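Local atomic coordinates of interpain A (Prevotella intermedia, PDB entry 3BB7), a protein that probably acts as a secreted cysteine peptidase of the C10 family, captured here as a zymogen fragment that joins pro-region and catalytic domain. Residues Thr114-Leu125 with Leu185-Ser193; Arg229-Met238 with Lys295-Asn303. The protein carries 1 engineered substitution. All blocks are in the same frame, centred on the assembly; numbering follows the deposited sequence.

Interactions 1 and 2 follow one another along the chain, the first closing before the second opens, and lie on opposite sides of the chain's centre. Their own centres are about 25 Å apart and their nearest atoms about 14 Å, so they do not touch. Interaction 1 packs helix 116-128 on helix 176-192 in the helical half of the papain-like catalytic domain. Interaction 2 ties helix 234-246 to the loop between strands 292-294 and 312-315, beside the large antiparallel sheet. Strand 267-274 of that sheet backs helix 116-128 and starts at the predicted catalytic His267, whose side chain is about 8 Å from that of Val117. Leu299 of interaction 2 also meets helix 49-68 of the pro-region.

Interaction 1. Residues Thr114-Leu125 with Leu185-Ser193. Engineered in segment 114-125: Ala116 (natural residue Cys). Unlike the reference sequence in segment 114-125: Val124 (reference Ala).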
ATOM      1  N   THR A 114       6.222 -10.802  -4.973  1.00  8.45           N
ATOM      2  CA  THR A 114       5.758 -10.976  -3.604  1.00  9.60           C
ATOM      3  C   THR A 114       4.269 -10.717  -3.380  1.00  9.45           C
ATOM      4  O   THR A 114       3.672 -11.254  -2.423  1.00  9.95           O
ATOM      5  CB  THR A 114       6.510 -10.050  -2.639  1.00  9.47           C
ATOM      6  OG1 THR A 114       6.299  -8.699  -3.066  1.00 10.14           O
ATOM      7  CG2 THR A 114       7.983 -10.409  -2.597  1.00 10.17           C
ATOM      8  N   GLY A 115       3.695  -9.858  -4.203  1.00  9.88           N
ATOM      9  CA  GLY A 115       2.288  -9.411  -4.024  1.00 10.31           C
ATOM     10  C   GLY A 115       2.265  -8.089  -3.260  1.00  9.11           C
ATOM     11  O   GLY A 115       3.002  -7.903  -2.276  1.00 10.19           O
ATOM     12  N   ALA A 116       1.412  -7.166  -3.687  1.00  9.62           N
ATOM     13  CA  ALA A 116       1.342  -5.845  -3.051  1.00  9.88           C
ATOM     14  C   ALA A 116       0.959  -5.935  -1.596  1.00  9.84           C
ATOM     15  O   ALA A 116       1.420  -5.138  -0.766  1.00  9.80           O
ATOM     16  CB  ALA A 116       0.340  -4.962  -3.779  1.00 10.78           C
ATOM     17  N   VAL A 117       0.099  -6.898  -1.255  1.00  9.69           N
ATOM     18  CA  VAL A 117      -0.318  -7.046   0.154  1.00 10.35           C
ATOM     19  C   VAL A 117       0.870  -7.453   1.002  1.00  9.30           C
ATOM     20  O   VAL A 117       1.049  -6.943   2.109  1.00 10.50           O
ATOM     21  CB  VAL A 117      -1.495  -8.065   0.295  1.00  9.97           C
ATOM     22  CG1 VAL A 117      -1.773  -8.411   1.744  1.00 12.29           C
ATOM     23  CG2 VAL A 117      -2.745  -7.461  -0.367  1.00 11.45           C
ATOM     24  N   ALA A 118       1.703  -8.362   0.484  1.00 10.08           N
ATOM     25  CA  ALA A 118       2.882  -8.777   1.251  1.00  9.29           C
ATOM     26  C   ALA A 118       3.868  -7.635   1.403  1.00  9.55           C
ATOM     27  O   ALA A 118       4.411  -7.432   2.486  1.00 10.25           O
ATOM     28  CB  ALA A 118       3.534  -9.966   0.620  1.00  8.85           C
ATOM     29  N   THR A 119       4.089  -6.848   0.349  1.00  9.15           N
ATOM     30  CA  THR A 119       5.044  -5.749   0.423  1.00 10.22           C
ATOM     31  C   THR A 119       4.562  -4.669   1.417  1.00  9.97           C
ATOM     32  O   THR A 119       5.370  -4.132   2.221  1.00  9.93           O
ATOM     33  CB  THR A 119       5.279  -5.197  -0.982  1.00 10.18           C
ATOM     34  OG1 THR A 119       5.934  -6.210  -1.755  1.00 10.90           O
ATOM     35  CG2 THR A 119       6.117  -3.932  -0.964  1.00 10.82           C
ATOM     36  N   ALA A 120       3.269  -4.341   1.368  1.00  9.71           N
ATOM     37  CA  ALA A 120       2.732  -3.359   2.308  1.00  9.63           C
ATOM     38  C   ALA A 120       2.828  -3.889   3.755  1.00 10.43           C
ATOM     39  O   ALA A 120       3.314  -3.189   4.640  1.00 10.65           O
ATOM     40  CB  ALA A 120       1.276  -3.040   1.951  1.00  9.91           C
ATOM     41  N   THR A 121       2.417  -5.141   3.989  1.00  9.77           N
ATOM     42  CA  THR A 121       2.481  -5.720   5.331  1.00 10.88           C
ATOM     43  C   THR A 121       3.922  -5.779   5.832  1.00 10.03           C
ATOM     44  O   THR A 121       4.202  -5.405   6.972  1.00  9.95           O
ATOM     45  CB  THR A 121       1.848  -7.122   5.297  1.00 10.45           C
ATOM     46  OG1 THR A 121       0.485  -7.006   4.857  1.00 10.36           O
ATOM     47  CG2 THR A 121       1.857  -7.751   6.675  1.00 10.42           C
ATOM     48  N   ALA A 122       4.858  -6.203   4.985  1.00  9.49           N
ATOM     49  CA  ALA A 122       6.261  -6.293   5.425  1.00  9.08           C
ATOM     50  C   ALA A 122       6.782  -4.908   5.847  1.00  8.81           C
ATOM     51  O   ALA A 122       7.502  -4.792   6.848  1.00  9.66           O
ATOM     52  CB  ALA A 122       7.109  -6.917   4.312  1.00  9.14           C
ATOM     53  N   GLN A 123       6.414  -3.866   5.100  1.00  9.70           N
ATOM     54  CA  GLN A 123       6.921  -2.533   5.454  1.00  9.39           C
ATOM     55  C   GLN A 123       6.329  -2.061   6.784  1.00  9.25           C
ATOM     56  O   GLN A 123       7.019  -1.419   7.583  1.00  9.05           O
ATOM     57  CB  GLN A 123       6.678  -1.520   4.356  1.00  9.35           C
ATOM     58  CG  GLN A 123       7.487  -1.803   3.092  1.00 10.18           C
ATOM     59  CD  GLN A 123       7.444  -0.661   2.091  1.00  9.64           C
ATOM     60  OE1 GLN A 123       8.405   0.118   1.965  1.00 10.55           O
ATOM     61  NE2 GLN A 123       6.335  -0.553   1.369  1.00 11.06           N
ATOM     62  N   VAL A 124       5.053  -2.356   7.039  1.00  8.85           N
ATOM     63  CA  VAL A 124       4.494  -2.008   8.342  1.00  9.54           C
ATOM     64  C   VAL A 124       5.138  -2.818   9.474  1.00  9.79           C
ATOM     65  O   VAL A 124       5.487  -2.247  10.500  1.00 10.76           O
ATOM     66  CB  VAL A 124       2.956  -2.158   8.324  1.00  9.10           C
ATOM     67  CG1 VAL A 124       2.359  -1.912   9.760  1.00  9.46           C
ATOM     68  CG2 VAL A 124       2.372  -1.143   7.346  1.00  9.51           C
ATOM     69  N   LEU A 125       5.316  -4.128   9.310  1.00  9.38           N
ATOM     70  CA  LEU A 125       5.980  -4.923  10.369  1.00 10.44           C
ATOM     71  C   LEU A 125       7.398  -4.435  10.629  1.00  9.46           C
ATOM     72  O   LEU A 125       7.835  -4.319  11.788  1.00 10.39           O
ATOM     73  CB  LEU A 125       6.010  -6.400   9.983  1.00 10.20           C
ATOM     74  CG  LEU A 125       4.767  -7.196  10.453  1.00 11.56           C
ATOM     75  CD1 LEU A 125       3.423  -6.480  10.187  1.00 11.66           C
ATOM     76  CD2 LEU A 125       4.760  -8.633   9.949  1.00 11.45           C
ATOM     77  N   LEU A 185      10.853 -12.175   5.370  1.00 10.14           N
ATOM     78  CA  LEU A 185       9.692 -11.421   5.815  1.00 10.17           C
ATOM     79  C   LEU A 185       8.615 -11.327   4.714  1.00  9.44           C
ATOM     80  O   LEU A 185       7.426 -11.547   4.972  1.00 10.58           O
ATOM     81  CB  LEU A 185      10.129 -10.030   6.298  1.00  9.92           C
ATOM     82  CG  LEU A 185       9.011  -9.101   6.788  1.00 10.58           C
ATOM     83  CD1 LEU A 185       8.302  -9.711   8.043  1.00 12.09           C
ATOM     84  CD2 LEU A 185       9.545  -7.727   7.109  1.00 11.47           C
ATOM     85  N   MET A 186       9.037 -11.045   3.476  1.00  9.61           N
ATOM     86  CA  MET A 186       8.105 -10.963   2.335  1.00  9.55           C
ATOM     87  C   MET A 186       7.380 -12.284   2.117  1.00  9.62           C
ATOM     88  O   MET A 186       6.170 -12.302   1.957  1.00  9.76           O
ATOM     89  CB  MET A 186       8.876 -10.627   1.061  1.00 10.03           C
ATOM     90  CG  MET A 186       9.371  -9.205   0.993  1.00 11.21           C
ATOM     91  SD  MET A 186       8.021  -8.064   0.628  1.00 11.95           S
ATOM     92  CE  MET A 186       8.897  -6.503   0.699  1.00 12.58           C
ATOM     93  N   LEU A 187       8.139 -13.393   2.142  1.00  9.58           N
ATOM     94  CA  LEU A 187       7.547 -14.707   1.923  1.00 10.62           C
ATOM     95  C   LEU A 187       6.539 -14.995   3.039  1.00 10.21           C
ATOM     96  O   LEU A 187       5.414 -15.406   2.790  1.00 10.41           O
ATOM     97  CB  LEU A 187       8.647 -15.758   1.908  1.00 11.49           C
ATOM     98  CG  LEU A 187       8.235 -17.202   2.197  1.00 15.33           C
ATOM     99  CD1 LEU A 187       7.548 -17.669   0.999  1.00 17.57           C
ATOM    100  CD2 LEU A 187       9.455 -18.051   2.499  1.00 17.53           C
ATOM    101  N   HIS A 188       6.925 -14.715   4.277  1.00  9.78           N
ATOM    102  CA  HIS A 188       6.042 -15.020   5.401  1.00  9.25           C
ATOM    103  C   HIS A 188       4.780 -14.172   5.368  1.00  9.28           C
ATOM    104  O   HIS A 188       3.679 -14.688   5.630  1.00  9.48           O
ATOM    105  CB  HIS A 188       6.803 -14.852   6.698  1.00  9.02           C
ATOM    106  CG  HIS A 188       7.778 -15.954   6.950  1.00  9.41           C
ATOM    107  ND1 HIS A 188       8.102 -16.366   8.225  1.00 11.76           N
ATOM    108  CD2 HIS A 188       8.458 -16.765   6.096  1.00 11.21           C
ATOM    109  CE1 HIS A 188       8.979 -17.359   8.148  1.00 12.85           C
ATOM    110  NE2 HIS A 188       9.190 -17.638   6.871  1.00 13.30           N
ATOM    111  N   CYS A 189       4.920 -12.900   4.987  1.00  9.20           N
ATOM    112  CA  CYS A 189       3.722 -12.032   4.881  1.00  9.52           C
ATOM    113  C   CYS A 189       2.788 -12.544   3.802  1.00 10.33           C
ATOM    114  O   CYS A 189       1.548 -12.480   3.981  1.00 11.55           O
ATOM    115  CB  CYS A 189       4.113 -10.588   4.599  1.00  9.47           C
ATOM    116  SG  CYS A 189       4.875  -9.778   6.031  1.00 11.39           S
ATOM    117  N   GLY A 190       3.349 -13.020   2.683  1.00  8.40           N
ATOM    118  CA  GLY A 190       2.487 -13.589   1.626  1.00 10.17           C
ATOM    119  C   GLY A 190       1.781 -14.863   2.080  1.00  9.49           C
ATOM    120  O   GLY A 190       0.552 -15.015   1.909  1.00 10.16           O
ATOM    121  N   VAL A 191       2.539 -15.829   2.604  1.00  9.43           N
ATOM    122  CA  VAL A 191       1.934 -17.100   3.031  1.00 10.08           C
ATOM    123  C   VAL A 191       0.855 -16.839   4.100  1.00  9.31           C
ATOM    124  O   VAL A 191      -0.237 -17.414   4.062  1.00  9.18           O
ATOM    125  CB  VAL A 191       3.009 -18.063   3.542  1.00  9.74           C
ATOM    126  CG1 VAL A 191       2.364 -19.281   4.217  1.00 10.54           C
ATOM    127  CG2 VAL A 191       3.923 -18.475   2.363  1.00 11.22           C
ATOM    128  N   ALA A 192       1.151 -15.959   5.056  1.00  8.77           N
ATOM    129  CA  ALA A 192       0.168 -15.583   6.101  1.00 10.33           C
ATOM    130  C   ALA A 192      -1.123 -15.002   5.523  1.00  9.91           C
ATOM    131  O   ALA A 192      -2.199 -15.173   6.116  1.00 11.92           O
ATOM    132  CB  ALA A 192       0.762 -14.611   7.062  1.00 10.24           C
ATOM    133  N   SER A 193      -1.023 -14.352   4.361  1.00  9.32           N
ATOM    134  CA  SER A 193      -2.148 -13.693   3.721  1.00 10.49           C
ATOM    135  C   SER A 193      -2.835 -14.568   2.705  1.00  9.72           C
ATOM    136  O   SER A 193      -3.700 -14.088   1.958  1.00 10.45           O
ATOM    137  CB  SER A 193      -1.673 -12.405   3.061  1.00 10.70           C
ATOM    138  OG  SER A 193      -1.180 -11.497   4.053  1.00 12.78           O
TER
HETATM  139  O   HOH W   1       5.170 -12.884  -0.703  1.00  7.49           O
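The helix that carries the predicted nucleophile position of this papain-like peptidase packs on helix 176-192 by a knob-into-hole contact, the side chain of Cys189 sitting among Ala118, Thr121, Ala122 and Leu125. The short axes pass 8.2 Å apart with their directions at 119°. Cys189 SG lies alongside the Thr121 methyl, 3.7 Å from CG2. Thr121 OG1 donates to Val117 O, from the opposite face of that carbonyl to Thr121 N, and this bond fixes the rotation that turns CG2 to the sulfur. The helices come nearest at Ala118 and Gly190, CA to CA 4.8 Å, where Ala118 CB rests 3.7 Å from Gly190 N. In clan CA peptidases such a central helix presents the catalytic cysteine at its N-terminal end; here the predicted position holds the engineered Ala116, just after the N-cap Gly115, and it takes no part in this contact. Helix 116-128 is wedged between helix 176-192 and strand 267-274; Ala120 and Val124 meet Val270 of that strand. Bent at chi2 (-75°), Met186 folds over the start of the helix, its SD 3.7 Å from Thr119 OG1 and its CB and CG beside Thr114 CG2. Farther along, Leu185 CD2 covers Ala122 CB at 3.8 Å, and Leu185 CD1 faces Leu125 CD2. One water donates to Thr114 O (2.8 Å) and to Met186 O (2.9 Å), bridging the two backbones. Just past the C-terminal end of helix 176-192, Ser193 OG turns back to donate to Cys189 O and touches Val117 CG1.

Interaction 2. Residues Arg229-Met238 with Lys295-Asn303; sequences RANYTDEQWM and KIDLLNPGN. Unlike the reference sequence in segment 229-238: Asn231 (reference Asp).
Arg229 reaches two backbone carbonyls of the type I beta turn Ile296-Leu299 with its guanidinium edge: NH1 donates to Ile296 O at 2.8 Å and nearly straight (165°), NH2 to Asp297 O at 2.9 Å and more bent (140°). Both oxygens lie near the guanidinium plane, although each carbonyl is approached from above its own plane. Ile296 O also takes Leu299 N, the bond that closes the turn, from the opposite face to NH1. The same NH2 makes a salt bridge with Asp234 OD1 (2.9 Å), joining the 3-10 segment 229-231 to the first turn of helix 234-246; NH1 has a further acceptor in Gln311 OE1. The guanidinium is thus held in its plane by several acceptors and sandwiched across it. Leu299 O, the carbonyl oxygen of the central residue of an inverse gamma turn, sits over one face, 3.2 Å from Arg229 CZ, and Trp237 CD1 lies over the rim of the other. The Arg229 chain is extended from CG to NE, and CG lies over the centre of the Trp237 ring. Thr233 and Gln236 form a capping box that starts helix 234-246 and so sets Asp234 in its first turn. The Asp234 carboxylate stands almost perpendicular to the Asn300 amide (83°), with Asp234 OD1 3.1 Å from Asn300 OD1, two acceptors side by side without a hydrogen bond. The Asp297 carboxylate finds its partner outside the contact: OD2 accepts from Ile75 N. Pro301 crosses Arg229 at about a right angle, its CG 3.7 Å from Arg229 CG, and its CB meets Ala230 CB. Farther along helix 234-246, Met238, bent at chi2 and chi3, brings SD to 3.9 Å from Ile296 CG1 while its CG lies 3.9 Å from Asp297 CB.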
ATOM      1  N   ARG A 229     -14.260   0.194   3.247  1.00  9.75           N
ATOM      2  CA  ARG A 229     -14.727   1.578   3.211  1.00 10.62           C
ATOM      3  C   ARG A 229     -16.215   1.717   2.946  1.00 10.56           C
ATOM      4  O   ARG A 229     -16.825   2.653   3.434  1.00 11.74           O
ATOM      5  CB  ARG A 229     -13.932   2.401   2.189  1.00 10.30           C
ATOM      6  CG  ARG A 229     -14.212   3.882   2.361  1.00  9.34           C
ATOM      7  CD  ARG A 229     -13.307   4.708   1.477  1.00 10.26           C
ATOM      8  NE  ARG A 229     -13.760   6.089   1.498  1.00 10.24           N
ATOM      9  CZ  ARG A 229     -13.006   7.140   1.167  1.00 11.14           C
ATOM     10  NH1 ARG A 229     -11.733   6.986   0.784  1.00 10.05           N
ATOM     11  NH2 ARG A 229     -13.530   8.360   1.240  1.00 11.95           N
ATOM     12  N   ALA A 230     -16.802   0.785   2.193  1.00 11.32           N
ATOM     13  CA  ALA A 230     -18.214   0.882   1.860  1.00 11.67           C
ATOM     14  C   ALA A 230     -19.113   0.914   3.096  1.00 11.11           C
ATOM     15  O   ALA A 230     -20.231   1.403   3.020  1.00 12.64           O
ATOM     16  CB  ALA A 230     -18.620  -0.260   0.956  1.00 12.34           C
ATOM     17  N   ASN A 231     -18.592   0.443   4.231  1.00 10.87           N
ATOM     18  CA  ASN A 231     -19.345   0.460   5.486  1.00 11.45           C
ATOM     19  C   ASN A 231     -19.335   1.796   6.237  1.00  9.72           C
ATOM     20  O   ASN A 231     -20.042   1.953   7.229  1.00 10.37           O
ATOM     21  CB  ASN A 231     -18.804  -0.628   6.427  1.00 10.78           C
ATOM     22  CG  ASN A 231     -19.161  -2.033   5.983  1.00 14.33           C
ATOM     23  OD1 ASN A 231     -18.583  -2.990   6.468  1.00 16.77           O
ATOM     24  ND2 ASN A 231     -20.116  -2.164   5.079  1.00 14.82           N
ATOM     25  N   TYR A 232     -18.536   2.747   5.764  1.00  8.97           N
ATOM     26  CA  TYR A 232     -18.307   4.020   6.471  1.00 10.36           C
ATOM     27  C   TYR A 232     -18.605   5.233   5.601  1.00 10.43           C
ATOM     28  O   TYR A 232     -18.335   5.238   4.383  1.00 12.55           O
ATOM     29  CB  TYR A 232     -16.845   4.120   6.901  1.00  9.67           C
ATOM     30  CG  TYR A 232     -16.472   3.037   7.914  1.00  9.47           C
ATOM     31  CD1 TYR A 232     -16.084   1.770   7.490  1.00  9.73           C
ATOM     32  CD2 TYR A 232     -16.493   3.291   9.288  1.00 10.32           C
ATOM     33  CE1 TYR A 232     -15.757   0.765   8.422  1.00  9.41           C
ATOM     34  CE2 TYR A 232     -16.166   2.296  10.212  1.00  9.31           C
ATOM     35  CZ  TYR A 232     -15.764   1.062   9.772  1.00  8.90           C
ATOM     36  OH  TYR A 232     -15.442   0.101  10.702  1.00 11.81           O
ATOM     37  N   THR A 233     -19.084   6.314   6.222  1.00 10.91           N
ATOM     38  CA  THR A 233     -19.132   7.573   5.478  1.00 11.19           C
ATOM     39  C   THR A 233     -17.698   8.082   5.289  1.00 10.97           C
ATOM     40  O   THR A 233     -16.763   7.647   6.000  1.00 10.20           O
ATOM     41  CB  THR A 233     -19.911   8.653   6.208  1.00 11.08           C
ATOM     42  OG1 THR A 233     -19.205   8.980   7.410  1.00 11.68           O
ATOM     43  CG2 THR A 233     -21.339   8.186   6.554  1.00 11.61           C
ATOM     44  N   ASP A 234     -17.510   9.033   4.373  1.00 11.60           N
ATOM     45  CA  ASP A 234     -16.175   9.575   4.127  1.00 12.30           C
ATOM     46  C   ASP A 234     -15.606  10.178   5.403  1.00 11.47           C
ATOM     47  O   ASP A 234     -14.427  10.002   5.700  1.00 11.48           O
ATOM     48  CB  ASP A 234     -16.256  10.656   3.041  1.00 12.98           C
ATOM     49  CG  ASP A 234     -16.692  10.106   1.710  1.00 15.80           C
ATOM     50  OD1 ASP A 234     -16.406   8.912   1.454  1.00 16.56           O
ATOM     51  OD2 ASP A 234     -17.294  10.870   0.914  1.00 20.13           O
ATOM     52  N   GLU A 235     -16.439  10.908   6.150  1.00 11.33           N
ATOM     53  CA  GLU A 235     -15.971  11.527   7.390  1.00 11.23           C
ATOM     54  C   GLU A 235     -15.568  10.459   8.420  1.00 10.15           C
ATOM     55  O   GLU A 235     -14.561  10.599   9.140  1.00 11.17           O
ATOM     56  CB  GLU A 235     -17.032  12.484   7.950  1.00 11.86           C
ATOM     57  CG  GLU A 235     -17.342  13.657   6.996  1.00 15.22           C
ATOM     58  CD  GLU A 235     -18.148  13.260   5.694  1.00 22.43           C
ATOM     59  OE1 GLU A 235     -18.855  12.209   5.638  1.00 23.09           O
ATOM     60  OE2 GLU A 235     -18.078  14.029   4.692  1.00 26.84           O
ATOM     61  N   GLN A 236     -16.353   9.387   8.523  1.00  8.97           N
ATOM     62  CA  GLN A 236     -16.028   8.336   9.486  1.00  9.82           C
ATOM     63  C   GLN A 236     -14.728   7.644   9.105  1.00  9.04           C
ATOM     64  O   GLN A 236     -13.889   7.353   9.972  1.00  9.44           O
ATOM     65  CB  GLN A 236     -17.156   7.316   9.519  1.00  9.47           C
ATOM     66  CG  GLN A 236     -18.403   7.856  10.183  1.00  8.40           C
ATOM     67  CD  GLN A 236     -19.645   7.023   9.903  1.00  9.51           C
ATOM     68  OE1 GLN A 236     -19.626   6.078   9.105  1.00 11.08           O
ATOM     69  NE2 GLN A 236     -20.752   7.407  10.522  1.00  8.56           N
ATOM     70  N   TRP A 237     -14.567   7.342   7.812  1.00  8.65           N
ATOM     71  CA  TRP A 237     -13.361   6.673   7.331  1.00  8.97           C
ATOM     72  C   TRP A 237     -12.106   7.551   7.545  1.00  8.78           C
ATOM     73  O   TRP A 237     -11.085   7.065   8.056  1.00  8.59           O
ATOM     74  CB  TRP A 237     -13.547   6.392   5.840  1.00  9.58           C
ATOM     75  CG  TRP A 237     -12.516   5.533   5.212  1.00  9.28           C
ATOM     76  CD1 TRP A 237     -11.551   5.932   4.321  1.00  9.69           C
ATOM     77  CD2 TRP A 237     -12.340   4.123   5.393  1.00 10.22           C
ATOM     78  NE1 TRP A 237     -10.798   4.855   3.919  1.00 10.76           N
ATOM     79  CE2 TRP A 237     -11.271   3.726   4.549  1.00  9.57           C
ATOM     80  CE3 TRP A 237     -13.011   3.151   6.143  1.00 11.55           C
ATOM     81  CZ2 TRP A 237     -10.842   2.396   4.456  1.00 11.56           C
ATOM     82  CZ3 TRP A 237     -12.584   1.834   6.049  1.00 10.16           C
ATOM     83  CH2 TRP A 237     -11.509   1.473   5.212  1.00 10.90           C
ATOM     84  N   MET A 238     -12.191   8.847   7.223  1.00  8.37           N
ATOM     85  CA  MET A 238     -11.017   9.682   7.378  1.00  9.70           C
ATOM     86  C   MET A 238     -10.709   9.863   8.854  1.00  8.98           C
ATOM     87  O   MET A 238      -9.555   9.925   9.226  1.00 10.40           O
ATOM     88  CB  MET A 238     -11.193  11.033   6.699  1.00  9.87           C
ATOM     89  CG  MET A 238     -11.238  10.957   5.190  1.00 11.40           C
ATOM     90  SD  MET A 238      -9.957   9.955   4.427  1.00 14.15           S
ATOM     91  CE  MET A 238      -8.428  10.737   4.963  1.00 15.78           C
ATOM     92  N   LYS A 295      -4.663  12.442  -2.317  1.00 10.71           N
ATOM     93  CA  LYS A 295      -6.028  12.488  -1.786  1.00 12.01           C
ATOM     94  C   LYS A 295      -6.698  11.122  -1.782  1.00 11.90           C
ATOM     95  O   LYS A 295      -6.711  10.399  -2.788  1.00 11.83           O
ATOM     96  CB  LYS A 295      -6.862  13.467  -2.615  1.00 12.42           C
ATOM     97  CG  LYS A 295      -6.510  14.931  -2.307  1.00 15.36           C
ATOM     98  CD  LYS A 295      -7.515  15.880  -2.876  1.00 16.31           C
ATOM     99  CE  LYS A 295      -7.369  17.259  -2.245  1.00 15.23           C
ATOM    100  NZ  LYS A 295      -8.162  17.425  -0.992  1.00 15.28           N
ATOM    101  N   ILE A 296      -7.280  10.780  -0.644  1.00 11.87           N
ATOM    102  CA  ILE A 296      -8.203   9.645  -0.573  1.00 11.57           C
ATOM    103  C   ILE A 296      -9.585  10.057  -0.027  1.00 11.22           C
ATOM    104  O   ILE A 296     -10.558   9.310  -0.190  1.00 10.77           O
ATOM    105  CB  ILE A 296      -7.683   8.424   0.217  1.00 12.21           C
ATOM    106  CG1 ILE A 296      -7.512   8.780   1.694  1.00 12.05           C
ATOM    107  CG2 ILE A 296      -6.393   7.860  -0.448  1.00 11.98           C
ATOM    108  CD1 ILE A 296      -7.367   7.558   2.621  1.00 13.08           C
ATOM    109  N   ASP A 297      -9.688  11.222   0.603  1.00 10.95           N
ATOM    110  CA  ASP A 297     -10.993  11.609   1.151  1.00 12.86           C
ATOM    111  C   ASP A 297     -12.100  11.594   0.101  1.00 12.77           C
ATOM    112  O   ASP A 297     -13.209  11.112   0.348  1.00 14.17           O
ATOM    113  CB  ASP A 297     -10.935  12.970   1.870  1.00 12.54           C
ATOM    114  CG  ASP A 297     -10.305  14.087   1.040  1.00 13.53           C
ATOM    115  OD1 ASP A 297      -9.879  13.888  -0.125  1.00 13.71           O
ATOM    116  OD2 ASP A 297     -10.238  15.222   1.574  1.00 15.12           O
ATOM    117  N   LEU A 298     -11.772  12.062  -1.093  1.00 12.13           N
ATOM    118  CA  LEU A 298     -12.753  12.157  -2.174  1.00 13.28           C
ATOM    119  C   LEU A 298     -13.042  10.823  -2.870  1.00 13.22           C
ATOM    120  O   LEU A 298     -13.862  10.782  -3.799  1.00 13.78           O
ATOM    121  CB  LEU A 298     -12.305  13.206  -3.192  1.00 13.52           C
ATOM    122  CG  LEU A 298     -10.835  13.317  -3.583  1.00 15.14           C
ATOM    123  CD1 LEU A 298     -10.227  12.025  -4.061  1.00 15.92           C
ATOM    124  CD2 LEU A 298     -10.661  14.412  -4.655  1.00 14.76           C
ATOM    125  N   LEU A 299     -12.405   9.734  -2.438  1.00 12.47           N
ATOM    126  CA  LEU A 299     -12.660   8.418  -3.087  1.00 12.08           C
ATOM    127  C   LEU A 299     -13.855   7.689  -2.440  1.00 11.94           C
ATOM    128  O   LEU A 299     -13.704   6.591  -1.900  1.00 12.34           O
ATOM    129  CB  LEU A 299     -11.398   7.523  -3.098  1.00 12.11           C
ATOM    130  CG  LEU A 299     -10.183   8.154  -3.807  1.00 10.97           C
ATOM    131  CD1 LEU A 299      -9.018   7.214  -3.730  1.00 12.32           C
ATOM    132  CD2 LEU A 299     -10.500   8.491  -5.243  1.00 11.67           C
ATOM    133  N   ASN A 300     -15.043   8.304  -2.485  1.00 12.13           N
ATOM    134  CA  ASN A 300     -16.232   7.647  -1.903  1.00 13.63           C
ATOM    135  C   ASN A 300     -16.519   6.370  -2.699  1.00 14.44           C
ATOM    136  O   ASN A 300     -16.473   6.391  -3.921  1.00 14.01           O
ATOM    137  CB  ASN A 300     -17.445   8.591  -1.987  1.00 14.25           C
ATOM    138  CG  ASN A 300     -18.700   8.002  -1.367  1.00 17.14           C
ATOM    139  OD1 ASN A 300     -18.883   8.015  -0.145  1.00 23.15           O
ATOM    140  ND2 ASN A 300     -19.555   7.458  -2.204  1.00 18.27           N
ATOM    141  N   PRO A 301     -16.753   5.248  -2.016  1.00 15.04           N
ATOM    142  CA  PRO A 301     -17.080   3.993  -2.690  1.00 17.14           C
ATOM    143  C   PRO A 301     -18.288   4.139  -3.599  1.00 19.95           C
ATOM    144  O   PRO A 301     -19.267   4.784  -3.220  1.00 21.33           O
ATOM    145  CB  PRO A 301     -17.391   3.045  -1.508  1.00 16.84           C
ATOM    146  CG  PRO A 301     -16.573   3.561  -0.429  1.00 16.14           C
ATOM    147  CD  PRO A 301     -16.595   5.063  -0.568  1.00 15.31           C
ATOM    148  N   GLY A 302     -18.218   3.569  -4.797  1.00 21.99           N
ATOM    149  CA  GLY A 302     -19.408   3.520  -5.690  1.00 25.47           C
ATOM    150  C   GLY A 302     -20.155   2.203  -5.536  1.00 27.17           C
ATOM    151  O   GLY A 302     -20.175   1.625  -4.432  1.00 27.95           O
ATOM    152  N   ASN A 303     -20.746   1.709  -6.635  1.00 28.44           N
ATOM    153  CA  ASN A 303     -21.354   0.371  -6.641  1.00 29.46           C
ATOM    154  C   ASN A 303     -20.290  -0.685  -6.399  1.00 30.10           C
ATOM    155  O   ASN A 303     -19.095  -0.368  -6.370  1.00 29.90           O
ATOM    156  CB  ASN A 303     -22.217   0.108  -7.901  1.00 29.90           C
ATOM    157  CG  ASN A 303     -21.400  -0.226  -9.174  1.00 31.42           C
ATOM    158  OD1 ASN A 303     -20.231  -0.598  -9.110  1.00 33.00           O
ATOM    159  ND2 ASN A 303     -22.060  -0.126 -10.351  1.00 31.76           N
TER
HETATM  160  O   HOH W   2     -15.762  11.493  -1.024  1.00 23.09           O